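NG, ng-dimethylarginine dimethylaminohydrolase (Pseudomonas aeruginosa, PDB 1H70) hydrolyses the nitric oxide synthase inhibitors asymmetric dimethylarginine and monomethylarginine to citrulline, releasing dimethylamine or methylamine. Local coordinates at residues D67-L70 with C75-I78; F126-S131 with Q141-L146. The protein carries 1 engineered substitution. All coordinates share one frame; numbering follows the deposited sequence.

How the contacts relate
Contact 1 pairs two strands of a hairpin, 69-71 and 76-78, and contact 2 packs helix 136-148 on strand 125-130; in sequence the hairpin is complete before the strand-helix pair begins. Their centres lie about 11 Å apart, and they touch. The helix is the shared element, wedged between two three-stranded sheets: M142 faces I128 in contact 2 and also meets L70 and I77 of contact 1, with M142 CE 3.6 Å from I77 CG2. I145 rests on I77 as well, and the F126 ring approaches L70. The two contacts thus share one apolar packing region around M142, while D67, just before the hairpin, binds citrulline in the active site.

Contact 1: D67-L70 with C75-I78; sequences DPVL and CAII. With CIR (citrulline), chain B.
L70 and I77 face each other as an antiparallel hydrogen-bonded pair: L70 N gives its hydrogen to I77 O at 2.9 Å, and I77 N returns one to L70 O at the same length. Each carbonyl also takes a CA-H contact, I77 O from V69 and L70 O from A76. The other edge of strand 76-78 is engaged too, A76 and I78 bonding through their backbones to E106. V69 and I78 form the neighbouring non-hydrogen-bonded pair; V69 CG1, anti to the backbone N (chi1 -161°), lies 3.9 Å from I78 CD1, on the face covered by helix 89-100. On the opposite face L70 and I77 run side by side, with CD2 of L70 3.8 Å from CD1 of I77. Just ahead of the strand, D67 holds the product in a bidentate grip: citrulline N8 donates to OD1 at 2.9 Å and N6 to OD2 at 2.8 Å. OD1 is also bonded by G117 N, and OD2 forms a salt bridge with R86, so both buried carboxylate oxygens are doubly engaged and the group's rotation is fixed. This is a beta hairpin leading out of a substrate pocket whose aspartate reads the ureido N-H pair of citrulline.

Contact 2: F126-S131 with Q141-L146; sequences FYIGES and QMIAIL
The F126 ring carries L146 on one face: CD2 of the leucine sits 3.7 Å above the ring plane, displaced toward the rim on the CD1-CE1 side, in a CH-pi contact 4.0 Å from the centroid. The pair belongs to a beta-alpha-beta unit, strand 125-130, helix 136-148 and strand 152-157, in which the helix runs back over the first strand, with segment axes 10.3 Å apart and 170° between their directions. The sister methyl CD1 of L146 lies lower on the same phenylalanine, 3.6 Å from F126 CB, so the forked leucine end straddles the start of the side chain and the ring. The two side chains cross at about a right angle. The F126 side chain also touches I119 and M121 of strand 119-122, and T72 and L151 in loops. F126 and I128, two residues apart, point toward the helix, whereas Y127 between them points away and packs edge-to-face on H125 and F188. M142 and L146, one helical turn apart, answer from the other side, their turn closed by the backbone bond from L146 N to M142 O. The interface between strand and helix is wholly apolar. Polar groups nearby find partners beyond it: E130 forms a salt bridge with R157, Q141 bonds to E137 and the backbone N of E109, and the S131 hydroxyl bonds to D118. I128 stretches its CG1 branch out straight (chi2 176°), bringing the terminal CD1 between two neighbouring helix residues, 3.8 Å from M142 CG and 3.7 Å from I143 CG1.

Contact 1: D67-L70 with C75-I78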
loop_
_atom_site.group_PDB
_atom_site.type_symbol
_atom_site.label_atom_id
_atom_site.label_comp_id
_atom_site.label_asym_id
_atom_site.label_seq_id
_atom_site.Cartn_x
_atom_site.Cartn_y
_atom_site.Cartn_z
ATOM N N ASP A 67 2.477 4.541 -3.126
ATOM C CA ASP A 67 3.132 4.320 -4.432
ATOM C C ASP A 67 4.488 4.975 -4.703
ATOM O O ASP A 67 5.384 4.339 -5.261
ATOM C CB ASP A 67 2.112 4.547 -5.547
ATOM C CG ASP A 67 0.947 3.612 -5.396
ATOM O OD1 ASP A 67 1.200 2.381 -5.227
ATOM O OD2 ASP A 67 -0.209 4.036 -5.421
ATOM N N PRO A 68 4.683 6.239 -4.334
ATOM C CA PRO A 68 5.955 6.917 -4.615
ATOM C C PRO A 68 7.204 6.464 -3.852
ATOM O O PRO A 68 8.291 6.916 -4.213
ATOM C CB PRO A 68 5.656 8.394 -4.319
ATOM C CG PRO A 68 4.369 8.427 -3.559
ATOM C CD PRO A 68 3.669 7.136 -3.754
ATOM N N VAL A 69 7.121 5.605 -2.837
ATOM C CA VAL A 69 8.292 5.213 -2.083
ATOM C C VAL A 69 8.115 3.844 -1.457
ATOM O O VAL A 69 7.000 3.425 -1.158
ATOM C CB VAL A 69 8.561 6.111 -0.830
ATOM C CG1 VAL A 69 10.025 5.952 -0.382
ATOM C CG2 VAL A 69 8.218 7.581 -1.021
ATOM N N LEU A 70 9.236 3.158 -1.268
ATOM C CA LEU A 70 9.263 1.918 -0.510
ATOM C C LEU A 70 10.191 2.153 0.678
ATOM O O LEU A 70 11.390 2.362 0.496
ATOM C CB LEU A 70 9.794 0.745 -1.331
ATOM C CG LEU A 70 9.849 -0.566 -0.546
ATOM C CD1 LEU A 70 8.431 -1.108 -0.327
ATOM C CD2 LEU A 70 10.759 -1.605 -1.276
ATOM N N CYS A 75 16.765 1.019 4.201
ATOM C CA CYS A 75 16.810 2.158 3.297
ATOM C C CYS A 75 15.431 2.486 2.758
ATOM O O CYS A 75 14.478 1.745 2.986
ATOM C CB CYS A 75 17.704 1.858 2.087
ATOM S SG CYS A 75 17.046 0.533 1.037
ATOM N N ALA A 76 15.343 3.604 2.037
ATOM C CA ALA A 76 14.110 3.998 1.367
ATOM C C ALA A 76 14.467 4.118 -0.121
ATOM O O ALA A 76 15.543 4.607 -0.481
ATOM C CB ALA A 76 13.546 5.308 1.863
ATOM N N ILE A 77 13.554 3.658 -0.960
ATOM C CA ILE A 77 13.743 3.712 -2.400
ATOM C C ILE A 77 12.600 4.517 -2.985
ATOM O O ILE A 77 11.444 4.090 -2.900
ATOM C CB ILE A 77 13.690 2.288 -3.018
ATOM C CG1 ILE A 77 14.658 1.324 -2.329
ATOM C CG2 ILE A 77 14.034 2.326 -4.502
ATOM C CD1 ILE A 77 13.996 0.411 -1.261
ATOM N N ILE A 78 12.920 5.668 -3.565
ATOM C CA ILE A 78 11.925 6.479 -4.234
ATOM C C ILE A 78 11.627 5.751 -5.529
ATOM O O ILE A 78 12.550 5.348 -6.236
ATOM C CB ILE A 78 12.487 7.871 -4.541
ATOM C CG1 ILE A 78 12.939 8.562 -3.265
ATOM C CG2 ILE A 78 11.465 8.753 -5.263
ATOM C CD1 ILE A 78 11.865 8.777 -2.247
HETATM C C CIR B . -4.304 5.293 -9.083
HETATM O O CIR B . -3.037 5.338 -9.152
HETATM O OXT CIR B . -4.990 4.861 -10.099
HETATM C CA CIR B . -5.003 5.674 -7.806
HETATM N N CIR B . -6.345 6.206 -8.110
HETATM C C3 CIR B . -5.100 4.440 -6.875
HETATM C C4 CIR B . -3.693 4.053 -6.385
HETATM C C5 CIR B . -3.791 2.821 -5.502
HETATM N N6 CIR B . -2.475 2.458 -4.957
HETATM C C7 CIR B . -2.266 1.535 -4.032
HETATM O O7 CIR B . -3.183 0.877 -3.516
HETATM N N8 CIR B . -1.000 1.319 -3.625
#

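Contact 2: F126-S131 with Q141-L146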
loop_
_atom_site.group_PDB
_atom_site.type_symbol
_atom_site.label_atom_id
_atom_site.label_comp_id
_atom_site.label_asym_id
_atom_site.label_seq_id
_atom_site.Cartn_x
_atom_site.Cartn_y
_atom_site.Cartn_z
ATOM N N PHE A 126 10.804 -9.226 -0.424
ATOM C CA PHE A 126 9.842 -8.292 -1.038
ATOM C C PHE A 126 9.266 -8.863 -2.318
ATOM O O PHE A 126 9.996 -9.076 -3.283
ATOM C CB PHE A 126 10.501 -6.930 -1.306
ATOM C CG PHE A 126 10.866 -6.175 -0.049
ATOM C CD1 PHE A 126 12.022 -6.498 0.653
ATOM C CD2 PHE A 126 10.048 -5.182 0.440
ATOM C CE1 PHE A 126 12.346 -5.798 1.825
ATOM C CE2 PHE A 126 10.351 -4.488 1.594
ATOM C CZ PHE A 126 11.516 -4.814 2.293
ATOM N N TYR A 127 7.951 -9.129 -2.339
ATOM C CA TYR A 127 7.307 -9.666 -3.532
ATOM C C TYR A 127 6.856 -8.469 -4.355
ATOM O O TYR A 127 6.183 -7.578 -3.828
ATOM C CB TYR A 127 6.063 -10.501 -3.210
ATOM C CG TYR A 127 6.380 -11.772 -2.486
ATOM C CD1 TYR A 127 6.361 -11.808 -1.113
ATOM C CD2 TYR A 127 6.699 -12.929 -3.184
ATOM C CE1 TYR A 127 6.656 -12.979 -0.410
ATOM C CE2 TYR A 127 7.001 -14.114 -2.500
ATOM C CZ TYR A 127 6.987 -14.113 -1.111
ATOM O OH TYR A 127 7.272 -15.298 -0.404
ATOM N N ILE A 128 7.234 -8.465 -5.626
ATOM C CA ILE A 128 6.946 -7.349 -6.515
ATOM C C ILE A 128 6.097 -7.751 -7.722
ATOM O O ILE A 128 6.538 -8.558 -8.549
ATOM C CB ILE A 128 8.272 -6.762 -7.046
ATOM C CG1 ILE A 128 9.198 -6.331 -5.919
ATOM C CG2 ILE A 128 7.954 -5.570 -7.968
ATOM C CD1 ILE A 128 10.564 -5.842 -6.439
ATOM N N GLY A 129 4.884 -7.196 -7.834
ATOM C CA GLY A 129 4.031 -7.540 -8.965
ATOM C C GLY A 129 4.411 -6.849 -10.271
ATOM O O GLY A 129 4.833 -5.673 -10.290
ATOM N N GLU A 130 4.311 -7.588 -11.379
ATOM C CA GLU A 130 4.573 -7.030 -12.703
ATOM C C GLU A 130 3.194 -6.586 -13.182
ATOM O O GLU A 130 2.377 -7.420 -13.559
ATOM C CB GLU A 130 5.174 -8.047 -13.677
ATOM C CG GLU A 130 5.383 -7.479 -15.092
ATOM C CD GLU A 130 5.914 -8.519 -16.069
ATOM O OE1 GLU A 130 5.584 -9.712 -15.918
ATOM O OE2 GLU A 130 6.695 -8.146 -16.978
ATOM N N SER A 131 2.941 -5.284 -13.166
ATOM C CA SER A 131 1.606 -4.789 -13.537
ATOM C C SER A 131 1.669 -3.731 -14.627
ATOM O O SER A 131 2.707 -3.552 -15.272
ATOM C CB SER A 131 0.970 -4.176 -12.285
ATOM O OG SER A 131 1.734 -3.038 -11.906
ATOM N N GLN A 141 15.470 -3.235 -11.065
ATOM C CA GLN A 141 16.217 -2.202 -10.375
ATOM C C GLN A 141 15.947 -2.271 -8.876
ATOM O O GLN A 141 16.873 -2.164 -8.081
ATOM C CB GLN A 141 15.856 -0.830 -10.937
ATOM C CG GLN A 141 16.552 -0.511 -12.233
ATOM C CD GLN A 141 16.196 0.884 -12.682
ATOM O OE1 GLN A 141 16.186 1.800 -11.870
ATOM N NE2 GLN A 141 15.872 1.038 -13.963
ATOM N N MET A 142 14.686 -2.459 -8.498
ATOM C CA MET A 142 14.320 -2.552 -7.084
ATOM C C MET A 142 14.945 -3.780 -6.433
ATOM O O MET A 142 15.477 -3.708 -5.325
ATOM C CB MET A 142 12.792 -2.565 -6.923
ATOM C CG MET A 142 12.341 -2.639 -5.461
ATOM S SD MET A 142 12.691 -1.107 -4.567
ATOM C CE MET A 142 11.392 -0.027 -5.206
ATOM N N ILE A 143 14.887 -4.931 -7.106
ATOM C CA ILE A 143 15.482 -6.129 -6.480
ATOM C C ILE A 143 16.989 -5.923 -6.275
ATOM O O ILE A 143 17.538 -6.310 -5.234
ATOM C CB ILE A 143 15.180 -7.409 -7.303
ATOM C CG1 ILE A 143 13.684 -7.753 -7.126
ATOM C CG2 ILE A 143 16.048 -8.571 -6.839
ATOM C CD1 ILE A 143 13.121 -8.685 -8.161
ATOM N N ALA A 144 17.662 -5.282 -7.233
ATOM C CA ALA A 144 19.113 -5.050 -7.111
ATOM C C ALA A 144 19.433 -4.159 -5.908
ATOM O O ALA A 144 20.401 -4.412 -5.174
ATOM C CB ALA A 144 19.695 -4.475 -8.407
ATOM N N ILE A 145 18.619 -3.124 -5.697
ATOM C CA ILE A 145 18.833 -2.223 -4.559
ATOM C C ILE A 145 18.629 -2.969 -3.252
ATOM O O ILE A 145 19.431 -2.861 -2.317
ATOM C CB ILE A 145 17.886 -1.024 -4.636
ATOM C CG1 ILE A 145 18.266 -0.111 -5.802
ATOM C CG2 ILE A 145 17.948 -0.223 -3.331
ATOM C CD1 ILE A 145 17.125 0.849 -6.204
ATOM N N LEU A 146 17.532 -3.721 -3.172
ATOM C CA LEU A 146 17.243 -4.521 -1.984
ATOM C C LEU A 146 18.418 -5.462 -1.705
ATOM O O LEU A 146 18.838 -5.595 -0.565
ATOM C CB LEU A 146 15.947 -5.317 -2.133
ATOM C CG LEU A 146 14.662 -4.464 -2.153
ATOM C CD1 LEU A 146 13.420 -5.243 -2.604
ATOM C CD2 LEU A 146 14.402 -3.895 -0.761
#